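Sts-2 protein (Mus musculus, PDB 3D4I) acts as an acid-dependent phosphatase through this 2H-phosphatase domain and interferes with CBL-mediated down-regulation of activated cell-surface receptors. Local coordinates at residues A[20-23]-A[28-31]; A[103-108]-A[149-154]; A[173-178]-A[206-211]; A[238-243]-A[249-254]. All blocks are in the same frame, centred on the assembly; numbering follows the deposited sequence. Where two conformers were deposited one is given.

Interaction 1: A[20-23]-A[28-31]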
# COMPACT_ATOMS: atom_id res chain seq x y z
N ARG A 20 4.56 -3.99 -9.76
CA ARG A 20 3.85 -4.43 -10.96
C ARG A 20 3.07 -5.73 -10.70
O ARG A 20 3.50 -6.59 -9.91
CB ARG A 20 4.82 -4.55 -12.15
CG ARG A 20 6.08 -5.30 -11.88
CD ARG A 20 7.14 -5.12 -12.98
NE ARG A 20 6.80 -5.86 -14.18
CZ ARG A 20 7.63 -6.03 -15.21
NH1 ARG A 20 8.87 -5.51 -15.17
NH2 ARG A 20 7.22 -6.73 -16.27
N VAL A 21 1.88 -5.84 -11.29
CA VAL A 21 0.98 -6.97 -10.98
C VAL A 21 1.67 -8.29 -11.21
O VAL A 21 1.48 -9.23 -10.43
CB VAL A 21 -0.37 -6.98 -11.77
CG1 VAL A 21 -1.33 -5.99 -11.17
CG2 VAL A 21 -0.14 -6.74 -13.25
N ASP A 22 2.48 -8.37 -12.26
CA ASP A 22 3.15 -9.65 -12.56
C ASP A 22 4.28 -10.03 -11.60
O ASP A 22 4.70 -11.18 -11.60
CB ASP A 22 3.63 -9.74 -14.01
CG ASP A 22 4.64 -8.66 -14.38
OD1 ASP A 22 4.56 -7.54 -13.83
OD2 ASP A 22 5.49 -8.92 -15.24
N GLN A 23 4.75 -9.09 -10.77
CA GLN A 23 5.78 -9.43 -9.76
C GLN A 23 5.14 -10.32 -8.70
O GLN A 23 5.79 -11.22 -8.12
CB GLN A 23 6.32 -8.18 -9.00
CG GLN A 23 7.60 -8.49 -8.24
CD GLN A 23 8.04 -7.39 -7.30
OE1 GLN A 23 7.99 -6.20 -7.64
NE2 GLN A 23 8.52 -7.78 -6.13
N SER A 28 1.75 -15.83 -15.51
CA SER A 28 0.35 -16.14 -15.87
C SER A 28 -0.69 -15.12 -15.40
O SER A 28 -1.87 -15.37 -15.52
CB SER A 28 -0.04 -17.52 -15.36
OG SER A 28 -0.32 -17.54 -13.97
N TRP A 29 -0.25 -13.97 -14.89
CA TRP A 29 -1.18 -12.96 -14.32
C TRP A 29 -2.33 -12.61 -15.28
O TRP A 29 -3.46 -12.49 -14.85
CB TRP A 29 -0.41 -11.68 -13.88
CG TRP A 29 -0.04 -10.81 -15.04
CD1 TRP A 29 1.06 -10.92 -15.84
CD2 TRP A 29 -0.82 -9.73 -15.59
NE1 TRP A 29 1.03 -9.98 -16.82
CE2 TRP A 29 -0.11 -9.23 -16.70
CE3 TRP A 29 -2.04 -9.13 -15.24
CZ2 TRP A 29 -0.57 -8.16 -17.47
CZ3 TRP A 29 -2.51 -8.06 -16.00
CH2 TRP A 29 -1.77 -7.59 -17.11
N LEU A 30 -2.05 -12.44 -16.57
CA LEU A 30 -3.09 -12.00 -17.52
C LEU A 30 -4.21 -13.04 -17.70
O LEU A 30 -5.40 -12.68 -17.77
CB LEU A 30 -2.50 -11.53 -18.85
CG LEU A 30 -3.48 -10.96 -19.91
CD1 LEU A 30 -4.26 -9.78 -19.32
CD2 LEU A 30 -2.72 -10.54 -21.18
N GLN A 31 -3.84 -14.31 -17.74
CA GLN A 31 -4.83 -15.40 -17.81
C GLN A 31 -5.63 -15.53 -16.52
O GLN A 31 -6.79 -15.91 -16.57
CB GLN A 31 -4.17 -16.75 -18.18
CG GLN A 31 -3.61 -16.82 -19.60
CD GLN A 31 -2.39 -15.97 -19.79
OE1 GLN A 31 -1.47 -16.02 -18.98
NE2 GLN A 31 -2.38 -15.15 -20.82
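Asp22, whose CB rests against the indole of Trp29, takes the NE of Arg20 on its OD1 at 2.8 Å, a bond bent only moderately (155° at the hydrogen). Arg20 approaches side-on: its NH2 reaches Asp22 OD2 in a second, more bent bond of 3.0 Å, and both carboxylate oxygens use their syn lone pairs, so the two groups fix each other's rotation. With CG between the backbone N and the carbonyl carbon (chi1 60°), Asp22 directs its carboxylate to this partner while CB lies 3.4 Å from Trp29 CD1. The Asp22-Trp29 contact is therefore made by the methylene, not by the charge. Val21 CG2 lies over the six-membered ring of the same indole, 3.8 Å from its centroid and 18° off the normal, a CH-pi contact. Val21 was modelled in two conformers, so this detail holds for one of them. On the other face of the indole sits CB of Leu30, and Pro66 also touches both Val21 and Trp29. The result is two short successive helices, 21-25 and 29-32, packed through one tryptophan, the first of them starting just after the Arg-His-Gly signature of the histidine phosphatase fold in sequence.

Interaction 2: A[103-108]-A[149-154]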
# COMPACT_ATOMS: atom_id res chain seq x y z
N THR A 103 2.85 5.31 -12.43
CA THR A 103 3.59 5.80 -11.25
C THR A 103 3.70 7.33 -11.35
O THR A 103 3.42 8.04 -10.37
CB THR A 103 4.99 5.14 -11.12
OG1 THR A 103 4.87 3.72 -11.04
CG2 THR A 103 5.73 5.63 -9.84
N ALA A 104 4.08 7.84 -12.53
CA ALA A 104 4.18 9.28 -12.74
C ALA A 104 2.86 10.00 -12.46
O ALA A 104 2.84 11.00 -11.75
CB ALA A 104 4.69 9.61 -14.16
N LYS A 105 1.76 9.49 -13.02
CA LYS A 105 0.44 10.09 -12.82
C LYS A 105 0.07 10.14 -11.33
O LYS A 105 -0.37 11.17 -10.83
CB LYS A 105 -0.63 9.32 -13.62
CG LYS A 105 -2.11 9.78 -13.38
CD LYS A 105 -3.10 8.80 -14.08
CE LYS A 105 -4.54 9.28 -14.11
NZ LYS A 105 -5.41 8.19 -14.66
N HIS A 106 0.26 9.03 -10.61
CA HIS A 106 -0.15 8.98 -9.19
C HIS A 106 0.67 9.93 -8.31
O HIS A 106 0.13 10.62 -7.44
CB HIS A 106 -0.09 7.52 -8.69
CG HIS A 106 -1.15 6.65 -9.28
ND1 HIS A 106 -2.50 6.92 -9.15
CD2 HIS A 106 -1.06 5.50 -9.99
CE1 HIS A 106 -3.19 5.98 -9.77
NE2 HIS A 106 -2.34 5.11 -10.30
N ILE A 107 1.97 10.01 -8.56
CA ILE A 107 2.81 11.00 -7.89
C ILE A 107 2.29 12.44 -8.14
O ILE A 107 2.11 13.20 -7.19
CB ILE A 107 4.30 10.88 -8.31
CG1 ILE A 107 4.90 9.56 -7.81
CG2 ILE A 107 5.13 12.07 -7.83
CD1 ILE A 107 6.28 9.26 -8.40
N LEU A 108 2.07 12.79 -9.41
CA LEU A 108 1.56 14.11 -9.77
C LEU A 108 0.20 14.45 -9.16
O LEU A 108 -0.04 15.60 -8.78
CB LEU A 108 1.50 14.27 -11.28
CG LEU A 108 2.80 14.57 -12.03
CD1 LEU A 108 2.59 14.24 -13.50
CD2 LEU A 108 3.22 16.04 -11.87
N ALA A 149 -7.07 7.64 -21.59
CA ALA A 149 -7.08 7.03 -20.27
C ALA A 149 -6.78 8.03 -19.15
O ALA A 149 -6.49 7.63 -18.01
CB ALA A 149 -6.11 5.85 -20.23
N ASN A 150 -6.85 9.32 -19.48
CA ASN A 150 -6.72 10.40 -18.51
C ASN A 150 -5.28 10.57 -17.98
O ASN A 150 -5.08 10.98 -16.84
CB ASN A 150 -7.75 10.25 -17.36
CG ASN A 150 -7.80 11.46 -16.44
OD1 ASN A 150 -7.73 12.62 -16.89
ND2 ASN A 150 -7.92 11.21 -15.14
N PHE A 151 -4.30 10.26 -18.82
CA PHE A 151 -2.90 10.59 -18.54
C PHE A 151 -2.61 11.90 -19.24
O PHE A 151 -2.78 12.00 -20.45
CB PHE A 151 -1.96 9.50 -19.05
CG PHE A 151 -2.07 8.21 -18.30
CD1 PHE A 151 -1.34 8.00 -17.14
CD2 PHE A 151 -2.92 7.21 -18.75
CE1 PHE A 151 -1.45 6.81 -16.45
CE2 PHE A 151 -3.03 6.01 -18.06
CZ PHE A 151 -2.30 5.81 -16.90
N ASN A 152 -2.19 12.91 -18.47
CA ASN A 152 -1.90 14.21 -19.04
C ASN A 152 -0.51 14.21 -19.69
O ASN A 152 0.40 14.89 -19.23
CB ASN A 152 -2.02 15.32 -17.98
CG ASN A 152 -1.92 16.72 -18.58
OD1 ASN A 152 -2.08 16.90 -19.79
ND2 ASN A 152 -1.66 17.72 -17.74
N VAL A 153 -0.38 13.43 -20.76
CA VAL A 153 0.87 13.28 -21.51
C VAL A 153 1.16 14.48 -22.42
O VAL A 153 0.25 15.20 -22.82
CB VAL A 153 0.86 11.96 -22.32
CG1 VAL A 153 1.75 12.06 -23.55
CG2 VAL A 153 1.26 10.76 -21.44
N ASP A 154 2.44 14.71 -22.73
CA ASP A 154 2.85 15.82 -23.57
C ASP A 154 2.89 15.42 -25.06
O ASP A 154 3.81 14.74 -25.52
CB ASP A 154 4.20 16.39 -23.12
CG ASP A 154 4.53 17.74 -23.76
OD1 ASP A 154 3.90 18.09 -24.79
OD2 ASP A 154 5.41 18.46 -23.23
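Lys105 sends CG anti to its backbone nitrogen (chi1 175°) and stays extended to the ammonium, while Phe151 places its CG beside its own backbone N (chi1 -68°), and these two choices bring the lysine chain across the phenyl ring at about a right angle. The aliphatic part makes the closest contact with the ring: Lys105 CD is 3.5 Å from Phe151 CE1, with CB of the lysine also near that side. Farther along, NZ stands over the ring face, 4.5 Å from the Phe151 centroid and only 10° from the normal, which meets the definition of a cation-pi interaction. The end of the chain then runs on to the backbone beyond helix 143-148. Lys105 NZ is 3.6 Å from both Ala149 O and Asn150 O, with Lys105 CE nearer the latter at 3.3 Å. The approach of the ammonium to these carbonyls is probably electrostatic, their dipoles being likely to favour the positive charge. The side-chain amide of Asn150 stays more distant, with ND2 4.0 Å from Lys105 NZ.

Around this contact, Ala104 and Leu108 of helix 98-111 pack on Ile119, and the backbone of Asn152 bonds to the same residue, so helix and loop share strand 119-121 as a neighbour. Phe151 itself also leans on Leu146. What receives the lysine is a helix C-terminus closed by a Schellman motif: Asn150, with positive phi, is the C-prime residue, Phe151 N bonds to Leu146 O, and Asn150 N to Lys147 O.

Interaction 3: A[173-178]-A[206-211]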
# COMPACT_ATOMS: atom_id res chain seq x y z
N ASP A 173 26.58 -1.58 -23.70
CA ASP A 173 27.24 -0.34 -24.13
C ASP A 173 26.30 0.62 -24.87
O ASP A 173 26.32 1.84 -24.64
CB ASP A 173 28.50 -0.62 -24.98
CG ASP A 173 29.65 -1.21 -24.15
OD1 ASP A 173 29.71 -1.03 -22.92
OD2 ASP A 173 30.52 -1.88 -24.76
N GLN A 174 25.48 0.07 -25.76
CA GLN A 174 24.50 0.86 -26.51
C GLN A 174 23.41 1.40 -25.60
O GLN A 174 23.01 2.59 -25.74
CB GLN A 174 23.89 0.03 -27.63
CG GLN A 174 24.85 -0.10 -28.80
CD GLN A 174 24.40 -1.09 -29.83
OE1 GLN A 174 23.68 -2.03 -29.53
NE2 GLN A 174 24.85 -0.90 -31.08
N TYR A 175 22.93 0.54 -24.70
CA TYR A 175 21.96 0.94 -23.66
C TYR A 175 22.45 2.12 -22.82
O TYR A 175 21.75 3.13 -22.69
CB TYR A 175 21.60 -0.26 -22.75
CG TYR A 175 20.90 0.18 -21.47
CD1 TYR A 175 19.59 0.63 -21.50
CD2 TYR A 175 21.58 0.18 -20.24
CE1 TYR A 175 18.96 1.06 -20.34
CE2 TYR A 175 20.95 0.61 -19.08
CZ TYR A 175 19.64 1.04 -19.14
OH TYR A 175 19.00 1.49 -18.01
N VAL A 176 23.64 1.99 -22.22
CA VAL A 176 24.15 3.07 -21.36
C VAL A 176 24.37 4.37 -22.15
O VAL A 176 24.15 5.48 -21.63
CB VAL A 176 25.42 2.67 -20.53
CG1 VAL A 176 25.07 1.53 -19.56
CG2 VAL A 176 26.58 2.27 -21.42
N GLU A 177 24.76 4.23 -23.41
CA GLU A 177 24.96 5.37 -24.30
C GLU A 177 23.64 6.08 -24.59
O GLU A 177 23.59 7.29 -24.45
CB GLU A 177 25.68 4.98 -25.60
CG GLU A 177 25.94 6.17 -26.57
CD GLU A 177 26.75 7.31 -25.96
OE1 GLU A 177 27.34 7.16 -24.86
OE2 GLU A 177 26.78 8.38 -26.60
N ARG A 178 22.57 5.36 -24.93
CA ARG A 178 21.28 6.05 -25.17
C ARG A 178 20.65 6.68 -23.93
O ARG A 178 19.91 7.66 -24.03
CB ARG A 178 20.27 5.20 -25.97
CG ARG A 178 19.87 3.87 -25.37
CD ARG A 178 18.58 3.95 -24.54
NE ARG A 178 17.98 2.62 -24.40
CZ ARG A 178 17.10 2.27 -23.48
NH1 ARG A 178 16.68 3.15 -22.56
NH2 ARG A 178 16.63 1.03 -23.47
N LEU A 206 18.25 4.12 -12.18
CA LEU A 206 18.84 4.77 -11.01
C LEU A 206 20.37 4.83 -11.14
O LEU A 206 20.99 5.73 -10.59
CB LEU A 206 18.43 4.14 -9.67
CG LEU A 206 17.11 4.67 -9.06
CD1 LEU A 206 15.92 4.04 -9.75
CD2 LEU A 206 17.04 4.40 -7.57
N ASP A 207 20.93 3.90 -11.91
CA ASP A 207 22.35 3.91 -12.25
C ASP A 207 22.62 4.61 -13.60
O ASP A 207 23.42 5.56 -13.69
CB ASP A 207 22.93 2.48 -12.27
CG ASP A 207 24.46 2.46 -12.34
OD1 ASP A 207 25.10 3.01 -11.42
OD2 ASP A 207 25.03 1.88 -13.29
N SER A 208 21.96 4.15 -14.65
CA SER A 208 22.26 4.61 -16.00
C SER A 208 21.87 6.06 -16.30
O SER A 208 22.42 6.65 -17.21
CB SER A 208 21.63 3.68 -17.03
OG SER A 208 20.24 3.87 -17.03
N CYS A 209 20.90 6.61 -15.56
CA CYS A 209 20.49 8.00 -15.76
C CYS A 209 21.18 9.00 -14.81
O CYS A 209 20.99 10.22 -14.92
CB CYS A 209 18.95 8.14 -15.73
SG CYS A 209 18.14 7.27 -17.12
N THR A 210 22.00 8.49 -13.89
CA THR A 210 22.68 9.35 -12.92
C THR A 210 24.18 9.40 -13.17
O THR A 210 24.77 10.47 -13.12
CB THR A 210 22.39 8.99 -11.44
OG1 THR A 210 22.82 7.65 -11.17
CG2 THR A 210 20.88 9.10 -11.15
N ARG A 211 24.79 8.25 -13.46
CA ARG A 211 26.23 8.20 -13.78
C ARG A 211 26.69 9.24 -14.82
O ARG A 211 27.69 9.92 -14.59
CB ARG A 211 26.68 6.78 -14.15
CG ARG A 211 26.69 5.86 -12.93
CD ARG A 211 27.30 4.53 -13.22
NE ARG A 211 28.75 4.57 -13.27
CZ ARG A 211 29.56 4.50 -12.20
NH1 ARG A 211 29.07 4.39 -10.97
NH2 ARG A 211 30.87 4.52 -12.38
O HOH W 1 24.30 5.48 -18.76
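Tyr175 OH and Ser208 OG meet at 2.9 Å, a hydrogen bond between two buried hydroxyls. Ser208 CB lies alongside the same end of the ring, 3.8 Å from Tyr175 CE2. A water joins the backbones of Val176, next to the tyrosine, and of Ser208 itself: it donates to Val176 O at 2.9 Å and to Ser208 O at 2.7 Å, so the two helices are linked by both a direct and a water-mediated bridge.

The next shell fixes the tyrosine. CG is anti to the backbone N (chi1 165°), which extends the ring from helix 172-187 toward Ser208. Tyr175 CD1 sits 3.5 Å above the guanidinium plane of Arg178, over its centre, while NH2 of that arginine lies at the ring's edge. Arg178 is itself held by a salt bridge to Glu170 and by the carbonyls of Gly124, Phe126 and Glu127, and Trp128 stacks on the Tyr175 ring. A phenylalanine in place of Tyr175 could keep that stack, but would probably leave buried Ser208 OG without its hydroxyl mate.

Both hydroxyls also have weak bonds to Ser204, through its OG and its carbonyl respectively. Ser204 lies in the turn between strand 196-201 and helix 205-208, the place where histidine phosphatases carry their second conserved histidine.

Interaction 4: A[238-243]-A[249-254]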
# COMPACT_ATOMS: atom_id res chain seq x y z
N PHE A 238 18.91 10.73 -6.13
CA PHE A 238 18.75 12.18 -6.30
C PHE A 238 20.10 12.84 -6.64
O PHE A 238 21.10 12.63 -5.92
CB PHE A 238 18.17 12.77 -5.01
CG PHE A 238 17.75 14.22 -5.12
CD1 PHE A 238 17.00 14.67 -6.20
CD2 PHE A 238 18.05 15.11 -4.10
CE1 PHE A 238 16.60 16.00 -6.31
CE2 PHE A 238 17.64 16.45 -4.17
CZ PHE A 238 16.91 16.90 -5.28
N CYS A 239 20.14 13.63 -7.71
CA CYS A 239 21.35 14.43 -8.04
C CYS A 239 21.02 15.90 -8.06
O CYS A 239 19.95 16.26 -8.55
CB CYS A 239 21.91 14.03 -9.39
SG CYS A 239 22.40 12.31 -9.45
N GLU A 240 21.91 16.74 -7.51
CA GLU A 240 21.75 18.20 -7.61
C GLU A 240 22.91 18.85 -8.35
O GLU A 240 24.05 18.42 -8.22
CB GLU A 240 21.64 18.83 -6.24
CG GLU A 240 20.33 18.57 -5.54
CD GLU A 240 20.21 19.35 -4.26
OE1 GLU A 240 21.24 19.54 -3.59
OE2 GLU A 240 19.09 19.78 -3.91
N GLU A 241 22.58 19.90 -9.10
CA GLU A 241 23.56 20.65 -9.90
C GLU A 241 24.06 21.88 -9.16
O GLU A 241 23.27 22.69 -8.66
CB GLU A 241 22.93 21.07 -11.23
CG GLU A 241 23.92 21.69 -12.24
CD GLU A 241 23.19 22.45 -13.32
OE1 GLU A 241 22.26 23.21 -12.98
OE2 GLU A 241 23.55 22.31 -14.51
N ASN A 242 25.39 22.02 -9.08
CA ASN A 242 26.01 23.30 -8.71
C ASN A 242 25.99 24.21 -9.95
O ASN A 242 26.63 23.90 -10.95
CB ASN A 242 27.46 23.05 -8.22
CG ASN A 242 28.16 24.32 -7.76
OD1 ASN A 242 27.97 25.40 -8.32
ND2 ASN A 242 29.00 24.19 -6.74
N ARG A 243 25.26 25.32 -9.87
CA ARG A 243 25.09 26.25 -11.01
C ARG A 243 26.38 27.00 -11.37
O ARG A 243 26.54 27.45 -12.52
CB ARG A 243 23.92 27.21 -10.76
CG ARG A 243 23.83 28.49 -11.63
CD ARG A 243 23.34 28.28 -13.08
NE ARG A 243 22.22 27.33 -13.19
CZ ARG A 243 22.28 26.16 -13.83
NH1 ARG A 243 23.39 25.77 -14.46
NH2 ARG A 243 21.20 25.38 -13.85
N ASP A 249 26.09 16.39 -8.10
CA ASP A 249 26.48 15.55 -6.97
C ASP A 249 25.26 14.73 -6.54
O ASP A 249 24.14 15.23 -6.59
CB ASP A 249 26.86 16.40 -5.75
CG ASP A 249 28.09 17.25 -5.96
OD1 ASP A 249 29.18 16.70 -6.22
OD2 ASP A 249 27.96 18.49 -5.84
N LEU A 250 25.50 13.50 -6.11
CA LEU A 250 24.51 12.69 -5.40
C LEU A 250 24.17 13.25 -4.02
O LEU A 250 25.05 13.57 -3.21
CB LEU A 250 25.04 11.29 -5.21
CG LEU A 250 24.85 10.25 -6.29
CD1 LEU A 250 25.69 9.08 -5.89
CD2 LEU A 250 23.38 9.88 -6.37
N VAL A 251 22.87 13.30 -3.74
CA VAL A 251 22.35 13.99 -2.58
C VAL A 251 21.30 13.04 -1.98
O VAL A 251 20.75 12.21 -2.71
CB VAL A 251 21.74 15.38 -3.03
CG1 VAL A 251 20.88 16.01 -1.97
CG2 VAL A 251 22.86 16.37 -3.43
N ASN A 252 21.07 13.12 -0.66
CA ASN A 252 19.97 12.38 -0.05
C ASN A 252 18.67 12.76 -0.78
O ASN A 252 18.40 13.95 -0.95
CB ASN A 252 19.80 12.75 1.44
CG ASN A 252 20.90 12.18 2.34
OD1 ASN A 252 21.51 11.14 2.06
ND2 ASN A 252 21.14 12.86 3.47
N PRO A 253 17.86 11.76 -1.21
CA PRO A 253 16.53 12.12 -1.76
C PRO A 253 15.70 12.97 -0.79
O PRO A 253 15.88 12.84 0.42
CB PRO A 253 15.87 10.75 -2.00
CG PRO A 253 17.03 9.81 -2.24
CD PRO A 253 18.11 10.31 -1.28
N PRO A 254 14.82 13.85 -1.31
CA PRO A 254 14.03 14.77 -0.48
C PRO A 254 12.94 14.07 0.35
O PRO A 254 12.29 14.71 1.16
CB PRO A 254 13.36 15.69 -1.51
CG PRO A 254 13.24 14.84 -2.73
CD PRO A 254 14.53 14.05 -2.75
O HOH W 2 20.49 9.79 -4.03
O HOH W 3 25.46 20.02 -6.05
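Phe238 buries the most surface here, followed by Val251 and Glu240. The phenyl ring, with CG anti to the backbone N (chi1 -171°), lies side by side with Val251, its CD2 3.7 Å from Val251 CG1. Pro254 CD lies over one ring face, toward its rim, 4.0 Å from the centroid and 15° off the normal, a CH-pi contact, while Pro253 packs against Phe238 CB. Replacing Phe238 with an alanine would probably open a gap under Pro254 and leave Val251 CG1 without its apolar neighbour.

The backbones form the antiparallel beta hairpin of strands 236-241 and 248-251, the latter an outermost strand of the chain's mixed sheet. Glu240 and Asp249 form a regular hydrogen-bonded pair: Glu240 N reaches Asp249 O at 2.8 Å and Asp249 N reaches Glu240 O at 2.9 Å. A water links Glu240 O to Asp249 OD2. Val251 N donates to Phe238 O at 2.9 Å, but on the other side of this pair a second water bridges Phe238 N and Val251 O.

Glu240 meets Val251 at about a right angle, its OE1 3.6 Å from Val251 CG2. Cys239 and Leu250, the non-hydrogen-bonded pair, face the other way, and Trp268 of the second subunit packs on Leu250 and Pro253.

Along the chain the four contacts come in series, each closing before the next opens. Interaction 1 joins the short helices 21-25 and 29-32, lies about 35 Å from interaction 4 between centres, and is on the opposite side of the chain's centre from it. Interactions 2 and 3, about 24 Å apart between centres, also flank that centre, and both belong to the histidine phosphatase part of the chain. Interactions 3 and 4, about 18 Å apart between centres, touch directly where Thr210 CB packs 3.9 Å from Cys239 SG. Helix 98-111 packs on Ile119 of one edge strand, 119-121, and the hairpin of interaction 4 supplies the other, 248-251, so interactions 2 and 4 lie toward opposite edges of one mixed sheet.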